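Local structure of alpha,alpha-trehalose-phosphate synthase (UDP-forming) (Burkholderia multivorans, 5UOF) at residues Y414-S417 against Q418-D421; R283-A286 against F287-M290; G35-D38 against A39-T43; R446-D449 against L450-R454. The protein belongs to glycosyltransferase family 20, whose members adopt the GT-B architecture of two Rossmann-like domains facing each other across a cleft. All coordinates share one frame; numbering follows the deposited sequence.

Contact 1. Residues Y414-S417 against Q418-D421; sequences YDLS and QMAD
Gln418 lies over one face of the Asp415 carboxylate. Its CB is 3.5 Å from Asp415 CG and about equally far from OD2, which places it above the flat group. From the same side Gln418 N donates to Asp415 OD1 over 3.1 Å, 74° out of the carboxylate plane, so the capping bond meets this oxygen from above. The other oxygen, Asp415 OD2, accepts a hydrogen bond from water 1 (2.6 Å), and that water also donates to Gln418 OE1. The carboxylate and amide planes stand 44° apart, and the water spans the gap between them. Gln418 OE1 is further held by the backbone N of Asn412.

What puts the carboxylate here is the first torsion of Asp415, with CG opposite the backbone N (chi1 -174°), folding the group back over the first turn. The amino N of a bound serine also hydrogen-bonds to Asp415 OD2, while Arg109 of the second subunit forms a long, weak ion pair with OD1. Both the added bonds and the positive charge would be expected to favour the ionised form.

A second carboxylate, that of Asp421, turns a face to the backbone: Asp421 CG is 3.2 Å from Ser417 O. Ser417 O and the two Asp421 oxygens are all acceptors and do not bond one another; Asp421 OD2 has its salt bridge to Arg109 of the second subunit. Met419 N, Ala420 N and Asp421 N bond the carbonyls four residues earlier, the first to Asp415 O at 3.0 Å. This is a helix N-cap, Asp415 closing the start of helix 416-428, which follows strand 409-411 after a short loop in a Rossmann-like domain.

Contact 2. Residues R283-A286 against F287-M290; sequences RFQA and FERM
Arg283 O receives a weak bond from Phe287 N, 3.4 Å long, and also accepts from the hydroxyl of Tyr366. The Arg283 guanidinium leaves this helical turn and pairs with Asp272. Phe284 O comes next, bonded within its carbonyl plane by Glu288 N at 3.0 Å; its ring packs on Ile331 of helix 314-335.

At Gln285 the carbonyl oxygen is gripped twice, by Arg289 N at 2.9 Å and by water 2 at 3.0 Å. The same water makes a weak bond to Glu288 OE1, so it bridges backbone and carboxylate. An extended chain with CG opposite the backbone N (chi1 175°) carries this carboxylate back alongside Gln285, to 4.2 Å between Glu288 OE1 and Gln285 CG. Glu288 OE2 is claimed by Arg330 and Arg334, which probably keep the acid ionised, and Gln285 NE2 bonds Glu327. Ala286 ends the row: its O accepts from Met290 N over 2.9 Å, the donor tilted 29° from the carbonyl plane.

Phe284 and Phe287 both pack on Leu303 of the sheet, and the helix is the connection of a beta-alpha-beta crossover, strand 266-271, helix 280-293 and strand 301-306, in a Rossmann-like domain.

Contact 3. Residues G35-D38 against A39-T43; sequences GVMD and ALQET. With EDO (1,2-ethanediol), chain Q.
Val36 and Leu40 form the tight side of this helical stretch. Lying side by side and pointing the same way, they meet through Val36 CG2 and Leu40 CD1 at 3.9 Å, and both press on Val14 of strand 12-16. Beneath them Leu40 N bonds Val36 O (3.0 Å) nearly in line with the carbonyl. Thr43 is held by Ala39: its OG1 donates to Ala39 O at 2.9 Å, while Thr43 N reaches that oxygen from the opposite face of the carbonyl plane. Two bonds thus grip Ala39 O, and OG1 in turn accepts from Leu12 N.

Met37 and Gln41 mark the border. The two chains cross at about a right angle, Met37 CG coming to 3.6 Å from Gln41 OE1; the thioether bends at chi2 (55°) and chi3, with Met37 SD 4.4 Å from Leu40 CB, and it packs on Val70 and Tyr72.

On the solvent side contacts slacken. Asp38 OD1 and Gln41 NE2 approach to 3.7 Å, their planes 30° apart, beyond a normal hydrogen bond, and Asp38 OD2 makes a long, weak ion pair with Arg454. Glu42 OE1 accepts from O2 of a 1,2-ethanediol (2.8 Å), whose C2 also rests 3.5 Å from Ala39 CB; this molecule, probably from the crystallisation liquor, bonds Asp455 as well.

The chemistry is that of an amphipathic helix: apolar branches on the sheet side, and exposed polar ends outside whose pairings are long or weak (Asp38) or made to a diol probably left from crystallisation (Glu42).

Contact 4. Residues R446-D449 against L450-R454; sequences RAND and LSVWR. With EDO (1,2-ethanediol), chain G.
Asp449 and Ser451 carry the hydrogen bonding. Asp449 OD1 takes Ser451 OG on its syn lone pair at 2.6 Å, and Ser451 N at 2.9 Å from 41° above the carboxylate plane; the latter hydrogen bond is well bent, 130° at the hydrogen. Because Ser451 has two deposited conformers, the hydroxyl bond is made by the conformer described and is doubtful for the residue as a whole. Asp449 can reach both donors since its CG sits between the backbone N and the carbonyl carbon (chi1 75°), which swings the carboxylate forward over the first turn. Its backbone O is bonded by Val452 N (2.8 Å), again from above the carbonyl plane.

A 1,2-ethanediol, probably from the crystallisation liquor, bridges Arg446 and Asp449. Its O2 donates to Arg446 O at 2.7 Å and accepts from Asp449 N at 2.9 Å in an almost straight bond, while O1 donates to Asp449 OD2. The diol thus takes up the carbonyl of Arg446 and both the N and a carboxylate oxygen of Asp449.

Van der Waals contact is lighter. Asn448 crosses Val452 at about a right angle, OD1 lying 3.4 Å from Val452 CB, with ND2 held by Glu404 and the carbonyl of Pro234. Ser451 CA rests 3.6 Å above one face of the Arg454 guanidinium, toward its rim; NH1 and NH2 of that group bond Gly35 O and the hydroxyl of Tyr238.

Asp449 combines a helix N-cap with an Asx turn, in the short bend by which helix 431-447 passes into helix 450-472.

How the contacts relate
The four contacts form two pairs in space. Contacts 1 and 2 are centred 8 Å apart and meet where Ser417 OG lies 2.8 Å from Arg289 NH1, probably hydrogen-bonded, and where Ala420 CB packs 3.4 Å from Ala286 O. Contacts 3 and 4, centres 14 Å apart, are joined by Arg454, whose NH1 is 3.1 Å from Gly35 O. The first pair belongs to the domain of the parallel sheet, and contact 3 to that of the other sheet; the centres of contacts 1 and 3 are about 43 Å apart, on opposite sides of the chain's centre. The bound serine touches contact 1 at Asp415 and stays about 10 Å from the side chain of Arg289 in contact 2.

Contact 1. Residues Y414-S417 against Q418-D421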
loop_
_atom_site.group_PDB
_atom_site.type_symbol
_atom_site.label_atom_id
_atom_site.label_comp_id
_atom_site.label_asym_id
_atom_site.label_seq_id
_atom_site.Cartn_x
_atom_site.Cartn_y
_atom_site.Cartn_z
ATOM N N TYR A 414 7.497 0.988 -11.873
ATOM C CA TYR A 414 7.384 -0.462 -11.817
ATOM C C TYR A 414 7.320 -1.097 -13.196
ATOM O O TYR A 414 7.257 -2.323 -13.299
ATOM C CB TYR A 414 6.155 -0.860 -11.013
ATOM C CG TYR A 414 6.283 -0.419 -9.576
ATOM C CD1 TYR A 414 6.954 -1.211 -8.650
ATOM C CD2 TYR A 414 5.772 0.801 -9.156
ATOM C CE1 TYR A 414 7.086 -0.818 -7.335
ATOM C CE2 TYR A 414 5.900 1.210 -7.823
ATOM C CZ TYR A 414 6.561 0.398 -6.929
ATOM O OH TYR A 414 6.696 0.770 -5.616
ATOM N N ASP A 415 7.340 -0.294 -14.247
ATOM C CA ASP A 415 7.315 -0.773 -15.621
ATOM C C ASP A 415 8.652 -0.365 -16.238
ATOM O O ASP A 415 8.769 0.714 -16.820
ATOM C CB ASP A 415 6.120 -0.177 -16.341
ATOM C CG ASP A 415 5.929 -0.726 -17.736
ATOM O OD1 ASP A 415 6.844 -1.399 -18.270
ATOM O OD2 ASP A 415 4.845 -0.480 -18.305
ATOM N N LEU A 416 9.666 -1.225 -16.101
ATOM C CA LEU A 416 11.005 -0.865 -16.565
ATOM C C LEU A 416 11.022 -0.588 -18.059
ATOM O O LEU A 416 11.744 0.304 -18.522
ATOM C CB LEU A 416 12.013 -1.965 -16.230
ATOM C CG LEU A 416 12.148 -2.333 -14.752
ATOM C CD1 LEU A 416 13.186 -3.433 -14.580
ATOM C CD2 LEU A 416 12.519 -1.105 -13.953
ATOM N N SER A 417 10.247 -1.348 -18.831
ATOM C CA SER A 417 10.229 -1.116 -20.270
ATOM C C SER A 417 9.613 0.235 -20.608
ATOM O O SER A 417 10.083 0.917 -21.524
ATOM C CB SER A 417 9.491 -2.240 -20.980
ATOM O OG SER A 417 10.262 -3.423 -20.913
ATOM N N GLN A 418 8.564 0.648 -19.889
ATOM C CA GLN A 418 8.037 1.987 -20.139
ATOM C C GLN A 418 9.085 3.043 -19.816
ATOM O O GLN A 418 9.241 4.020 -20.556
ATOM C CB GLN A 418 6.757 2.253 -19.341
ATOM C CG GLN A 418 6.232 3.681 -19.584
ATOM C CD GLN A 418 5.121 4.109 -18.640
ATOM O OE1 GLN A 418 5.047 3.660 -17.505
ATOM N NE2 GLN A 418 4.247 4.989 -19.120
ATOM N N MET A 419 9.818 2.862 -18.712
ATOM C CA MET A 419 10.864 3.826 -18.373
ATOM C C MET A 419 11.953 3.855 -19.431
ATOM O O MET A 419 12.412 4.938 -19.824
ATOM C CB MET A 419 11.459 3.510 -17.004
ATOM C CG MET A 419 10.470 3.764 -15.883
ATOM S SD MET A 419 11.262 4.611 -14.479
ATOM C CE MET A 419 12.298 3.301 -13.841
ATOM N N ALA A 420 12.381 2.684 -19.901
ATOM C CA ALA A 420 13.381 2.644 -20.967
ATOM C C ALA A 420 12.885 3.352 -22.224
ATOM O O ALA A 420 13.635 4.115 -22.851
ATOM C CB ALA A 420 13.761 1.199 -21.284
ATOM N N ASP A 421 11.631 3.099 -22.616
ATOM C CA ASP A 421 11.078 3.757 -23.797
ATOM C C ASP A 421 11.028 5.269 -23.602
ATOM O O ASP A 421 11.253 6.032 -24.549
ATOM C CB ASP A 421 9.673 3.230 -24.101
ATOM C CG ASP A 421 9.659 1.775 -24.562
ATOM O OD1 ASP A 421 10.718 1.223 -24.947
ATOM O OD2 ASP A 421 8.560 1.185 -24.547
HETATM O O HOH W 1 3.260 1.484 -17.558
#

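Contact 2. Residues R283-A286 against F287-M290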
loop_
_atom_site.group_PDB
_atom_site.type_symbol
_atom_site.label_atom_id
_atom_site.label_comp_id
_atom_site.label_asym_id
_atom_site.label_seq_id
_atom_site.Cartn_x
_atom_site.Cartn_y
_atom_site.Cartn_z
ATOM N N ARG A 283 15.753 2.459 -11.550
ATOM C CA ARG A 283 16.320 3.564 -12.318
ATOM C C ARG A 283 17.466 3.082 -13.207
ATOM O O ARG A 283 17.492 3.338 -14.423
ATOM C CB ARG A 283 16.797 4.640 -11.326
ATOM C CG ARG A 283 17.023 6.034 -11.899
ATOM C CD ARG A 283 15.745 6.856 -11.887
ATOM N NE ARG A 283 15.164 6.949 -10.544
ATOM C CZ ARG A 283 15.438 7.903 -9.661
ATOM N NH1 ARG A 283 16.307 8.863 -9.954
ATOM N NH2 ARG A 283 14.853 7.884 -8.463
ATOM N N PHE A 284 18.423 2.375 -12.610
ATOM C CA PHE A 284 19.576 1.894 -13.355
ATOM C C PHE A 284 19.160 0.850 -14.379
ATOM O O PHE A 284 19.664 0.848 -15.505
ATOM C CB PHE A 284 20.618 1.280 -12.422
ATOM C CG PHE A 284 21.383 2.276 -11.579
ATOM C CD1 PHE A 284 21.008 3.609 -11.513
ATOM C CD2 PHE A 284 22.497 1.854 -10.875
ATOM C CE1 PHE A 284 21.734 4.505 -10.723
ATOM C CE2 PHE A 284 23.224 2.745 -10.081
ATOM C CZ PHE A 284 22.838 4.070 -10.020
ATOM N N GLN A 285 18.272 -0.067 -13.989
ATOM C CA GLN A 285 17.942 -1.176 -14.879
ATOM C C GLN A 285 17.177 -0.700 -16.106
ATOM O O GLN A 285 17.282 -1.310 -17.175
ATOM C CB GLN A 285 17.135 -2.242 -14.127
ATOM C CG GLN A 285 17.976 -2.994 -13.095
ATOM C CD GLN A 285 17.222 -4.134 -12.437
ATOM O OE1 GLN A 285 16.020 -4.290 -12.635
ATOM N NE2 GLN A 285 17.931 -4.938 -11.644
ATOM N N ALA A 286 16.373 0.350 -15.967
ATOM C CA ALA A 286 15.686 0.870 -17.143
ATOM C C ALA A 286 16.661 1.531 -18.106
ATOM O O ALA A 286 16.465 1.463 -19.321
ATOM C CB ALA A 286 14.592 1.847 -16.727
ATOM N N PHE A 287 17.709 2.181 -17.587
ATOM C CA PHE A 287 18.745 2.719 -18.464
ATOM C C PHE A 287 19.470 1.590 -19.185
ATOM O O PHE A 287 19.754 1.682 -20.387
ATOM C CB PHE A 287 19.721 3.563 -17.639
ATOM C CG PHE A 287 20.777 4.257 -18.455
ATOM C CD1 PHE A 287 20.440 5.283 -19.321
ATOM C CD2 PHE A 287 22.113 3.892 -18.340
ATOM C CE1 PHE A 287 21.426 5.928 -20.076
ATOM C CE2 PHE A 287 23.095 4.540 -19.079
ATOM C CZ PHE A 287 22.752 5.546 -19.952
ATOM N N GLU A 288 19.773 0.513 -18.459
ATOM C CA GLU A 288 20.362 -0.671 -19.071
ATOM C C GLU A 288 19.473 -1.208 -20.186
ATOM O O GLU A 288 19.950 -1.509 -21.283
ATOM C CB GLU A 288 20.571 -1.744 -18.003
ATOM C CG GLU A 288 21.069 -3.071 -18.548
ATOM C CD GLU A 288 20.962 -4.199 -17.532
ATOM O OE1 GLU A 288 20.329 -4.000 -16.463
ATOM O OE2 GLU A 288 21.515 -5.284 -17.809
ATOM N N ARG A 289 18.172 -1.323 -19.910
ATOM C CA ARG A 289 17.229 -1.845 -20.892
ATOM C C ARG A 289 17.179 -0.950 -22.119
ATOM O O ARG A 289 17.115 -1.439 -23.247
ATOM C CB ARG A 289 15.843 -1.976 -20.257
ATOM C CG ARG A 289 14.806 -2.636 -21.135
ATOM C CD ARG A 289 13.597 -3.105 -20.311
ATOM N NE ARG A 289 13.938 -4.163 -19.359
ATOM C CZ ARG A 289 13.042 -4.874 -18.673
ATOM N NH1 ARG A 289 11.745 -4.641 -18.823
ATOM N NH2 ARG A 289 13.440 -5.817 -17.833
ATOM N N MET A 290 17.230 0.369 -21.928
ATOM C CA MET A 290 17.244 1.253 -23.086
ATOM C C MET A 290 18.479 1.008 -23.947
ATOM O O MET A 290 18.386 0.949 -25.175
ATOM C CB MET A 290 17.175 2.710 -22.635
ATOM C CG MET A 290 16.830 3.654 -23.770
ATOM S SD MET A 290 17.664 5.226 -23.557
ATOM C CE MET A 290 19.364 4.754 -23.879
HETATM O O HOH W 2 17.790 -4.234 -17.143
#

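Contact 3. Residues G35-D38 against A39-T43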
loop_
_atom_site.group_PDB
_atom_site.type_symbol
_atom_site.label_atom_id
_atom_site.label_comp_id
_atom_site.label_asym_id
_atom_site.label_seq_id
_atom_site.Cartn_x
_atom_site.Cartn_y
_atom_site.Cartn_z
ATOM N N GLY A 35 11.941 28.699 2.478
ATOM C CA GLY A 35 10.488 28.680 2.456
ATOM C C GLY A 35 9.833 29.568 3.499
ATOM O O GLY A 35 8.781 30.153 3.239
ATOM N N VAL A 36 10.434 29.698 4.679
ATOM C CA VAL A 36 9.759 30.379 5.784
ATOM C C VAL A 36 10.412 31.681 6.210
ATOM O O VAL A 36 9.823 32.397 7.036
ATOM C CB VAL A 36 9.625 29.462 7.014
ATOM C CG1 VAL A 36 8.845 28.186 6.661
ATOM C CG2 VAL A 36 10.999 29.156 7.590
ATOM N N MET A 37 11.607 32.009 5.722
ATOM C CA MET A 37 12.331 33.111 6.356
ATOM C C MET A 37 11.626 34.445 6.134
ATOM O O MET A 37 11.559 35.275 7.054
ATOM C CB MET A 37 13.773 33.164 5.861
ATOM C CG MET A 37 14.648 34.151 6.627
ATOM S SD MET A 37 14.664 33.863 8.413
ATOM C CE MET A 37 15.418 32.241 8.519
ATOM N N ASP A 38 11.079 34.667 4.932
ATOM C CA ASP A 38 10.379 35.921 4.663
ATOM C C ASP A 38 9.226 36.135 5.636
ATOM O O ASP A 38 8.970 37.267 6.068
ATOM C CB ASP A 38 9.866 35.949 3.225
ATOM C CG ASP A 38 10.927 36.385 2.229
ATOM O OD1 ASP A 38 12.080 36.629 2.649
ATOM O OD2 ASP A 38 10.605 36.490 1.026
ATOM N N ALA A 39 8.509 35.059 5.984
ATOM C CA ALA A 39 7.406 35.174 6.931
ATOM C C ALA A 39 7.913 35.395 8.350
ATOM O O ALA A 39 7.323 36.170 9.116
ATOM C CB ALA A 39 6.525 33.926 6.863
ATOM N N LEU A 40 8.997 34.718 8.734
ATOM C CA LEU A 40 9.571 34.972 10.057
ATOM C C LEU A 40 10.073 36.405 10.172
ATOM O O LEU A 40 9.844 37.076 11.188
ATOM C CB LEU A 40 10.700 33.987 10.354
ATOM C CG LEU A 40 10.277 32.532 10.590
ATOM C CD1 LEU A 40 11.497 31.633 10.589
ATOM C CD2 LEU A 40 9.509 32.398 11.905
ATOM N N GLN A 41 10.765 36.892 9.132
ATOM C CA GLN A 41 11.281 38.259 9.159
ATOM C C GLN A 41 10.146 39.272 9.217
ATOM O O GLN A 41 10.213 40.255 9.963
ATOM C CB GLN A 41 12.151 38.520 7.931
ATOM C CG GLN A 41 13.505 37.843 7.933
ATOM C CD GLN A 41 14.197 37.951 6.578
ATOM O OE1 GLN A 41 15.385 37.652 6.443
ATOM N NE2 GLN A 41 13.447 38.381 5.565
ATOM N N GLU A 42 9.097 39.048 8.427
ATOM C CA GLU A 42 7.994 39.997 8.341
ATOM C C GLU A 42 7.242 40.110 9.665
ATOM O O GLU A 42 6.819 41.209 10.052
ATOM C CB GLU A 42 7.059 39.567 7.215
ATOM C CG GLU A 42 5.773 40.340 7.087
ATOM C CD GLU A 42 4.881 39.753 6.009
ATOM O OE1 GLU A 42 5.376 38.916 5.224
ATOM O OE2 GLU A 42 3.687 40.116 5.946
ATOM N N THR A 43 7.068 38.988 10.374
ATOM C CA THR A 43 6.293 38.947 11.612
ATOM C C THR A 43 7.140 39.061 12.873
ATOM O O THR A 43 6.579 39.026 13.971
ATOM C CB THR A 43 5.469 37.653 11.686
ATOM O OG1 THR A 43 6.350 36.528 11.821
ATOM C CG2 THR A 43 4.619 37.486 10.432
HETATM C C1 EDO Q . 3.185 36.525 4.714
HETATM O O1 EDO Q . 2.379 36.111 3.603
HETATM C C2 EDO Q . 4.509 35.774 4.705
HETATM O O2 EDO Q . 5.493 36.460 3.915
#

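Contact 4. Residues R446-D449 against L450-R454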
loop_
_atom_site.group_PDB
_atom_site.type_symbol
_atom_site.label_atom_id
_atom_site.label_comp_id
_atom_site.label_asym_id
_atom_site.label_seq_id
_atom_site.Cartn_x
_atom_site.Cartn_y
_atom_site.Cartn_z
ATOM N N ARG A 446 5.995 28.776 -12.391
ATOM C CA ARG A 446 5.915 30.205 -12.110
ATOM C C ARG A 446 4.605 30.584 -11.438
ATOM O O ARG A 446 4.554 31.590 -10.719
ATOM C CB ARG A 446 6.094 30.997 -13.398
ATOM C CG ARG A 446 7.530 31.021 -13.899
ATOM C CD ARG A 446 7.619 31.784 -15.216
ATOM N NE ARG A 446 9.000 32.041 -15.595
ATOM C CZ ARG A 446 9.420 32.172 -16.853
ATOM N NH1 ARG A 446 8.565 32.053 -17.864
ATOM N NH2 ARG A 446 10.702 32.409 -17.097
ATOM N N ALA A 447 3.542 29.818 -11.672
ATOM C CA ALA A 447 2.242 30.110 -11.083
ATOM C C ALA A 447 2.084 29.518 -9.694
ATOM O O ALA A 447 1.132 29.867 -8.993
ATOM C CB ALA A 447 1.115 29.598 -11.979
ATOM N N ASN A 448 2.987 28.631 -9.290
ATOM C CA ASN A 448 2.997 28.077 -7.940
ATOM C C ASN A 448 4.437 28.090 -7.431
ATOM O O ASN A 448 5.023 27.056 -7.108
ATOM C CB ASN A 448 2.417 26.662 -7.910
ATOM C CG ASN A 448 2.439 26.072 -6.527
ATOM O OD1 ASN A 448 2.268 26.799 -5.548
ATOM N ND2 ASN A 448 2.698 24.764 -6.423
ATOM N N ASP A 449 5.034 29.279 -7.377
ATOM C CA ASP A 449 6.390 29.347 -6.856
ATOM C C ASP A 449 6.355 29.256 -5.328
ATOM O O ASP A 449 5.292 29.211 -4.708
ATOM C CB ASP A 449 7.127 30.592 -7.388
ATOM C CG ASP A 449 6.697 31.915 -6.738
ATOM O OD1 ASP A 449 6.071 31.948 -5.670
ATOM O OD2 ASP A 449 7.024 32.970 -7.322
ATOM N N LEU A 450 7.542 29.174 -4.727
ATOM C CA LEU A 450 7.635 28.868 -3.300
ATOM C C LEU A 450 6.864 29.869 -2.441
ATOM O O LEU A 450 6.410 29.520 -1.339
ATOM C CB LEU A 450 9.106 28.820 -2.885
ATOM C CG LEU A 450 9.450 28.478 -1.431
ATOM C CD1 LEU A 450 8.758 27.178 -0.999
ATOM C CD2 LEU A 450 10.964 28.318 -1.295
ATOM N N SER A 451 6.698 31.112 -2.918
ATOM C CA SER A 451 5.959 32.083 -2.122
ATOM C C SER A 451 4.482 31.726 -2.007
ATOM O O SER A 451 3.828 32.152 -1.048
ATOM C CB SER A 451 6.110 33.490 -2.711
ATOM O OG SER A 451 5.278 33.661 -3.842
ATOM N N VAL A 452 3.940 30.946 -2.948
ATOM C CA VAL A 452 2.536 30.557 -2.861
ATOM C C VAL A 452 2.312 29.647 -1.655
ATOM O O VAL A 452 1.373 29.847 -0.881
ATOM C CB VAL A 452 2.072 29.903 -4.175
ATOM C CG1 VAL A 452 0.609 29.457 -4.070
ATOM C CG2 VAL A 452 2.262 30.895 -5.336
ATOM N N TRP A 453 3.180 28.650 -1.471
ATOM C CA TRP A 453 3.111 27.794 -0.284
ATOM C C TRP A 453 3.140 28.622 0.989
ATOM O O TRP A 453 2.262 28.507 1.853
ATOM C CB TRP A 453 4.280 26.808 -0.311
ATOM C CG TRP A 453 4.443 25.910 0.879
ATOM C CD1 TRP A 453 3.705 24.798 1.181
ATOM C CD2 TRP A 453 5.464 25.998 1.883
ATOM N NE1 TRP A 453 4.183 24.212 2.334
ATOM C CE2 TRP A 453 5.277 24.914 2.767
ATOM C CE3 TRP A 453 6.520 26.887 2.118
ATOM C CZ2 TRP A 453 6.094 24.704 3.871
ATOM C CZ3 TRP A 453 7.335 26.671 3.209
ATOM C CH2 TRP A 453 7.115 25.592 4.078
ATOM N N ARG A 454 4.151 29.476 1.111
ATOM C CA ARG A 454 4.310 30.275 2.313
ATOM C C ARG A 454 3.108 31.189 2.532
ATOM O O ARG A 454 2.512 31.213 3.619
ATOM C CB ARG A 454 5.599 31.084 2.202
ATOM C CG ARG A 454 5.687 32.199 3.201
ATOM C CD ARG A 454 7.043 32.883 3.142
ATOM N NE ARG A 454 7.230 33.685 1.941
ATOM C CZ ARG A 454 8.059 33.369 0.951
ATOM N NH1 ARG A 454 8.784 32.258 1.004
ATOM N NH2 ARG A 454 8.160 34.171 -0.096
HETATM C C1 EDO G . 3.271 33.959 -7.152
HETATM O O1 EDO G . 4.640 34.360 -7.320
HETATM C C2 EDO G . 2.895 32.919 -8.206
HETATM O O2 EDO G . 3.794 31.798 -8.150
HETATM O O HOH W 3 4.736 26.778 -3.549
#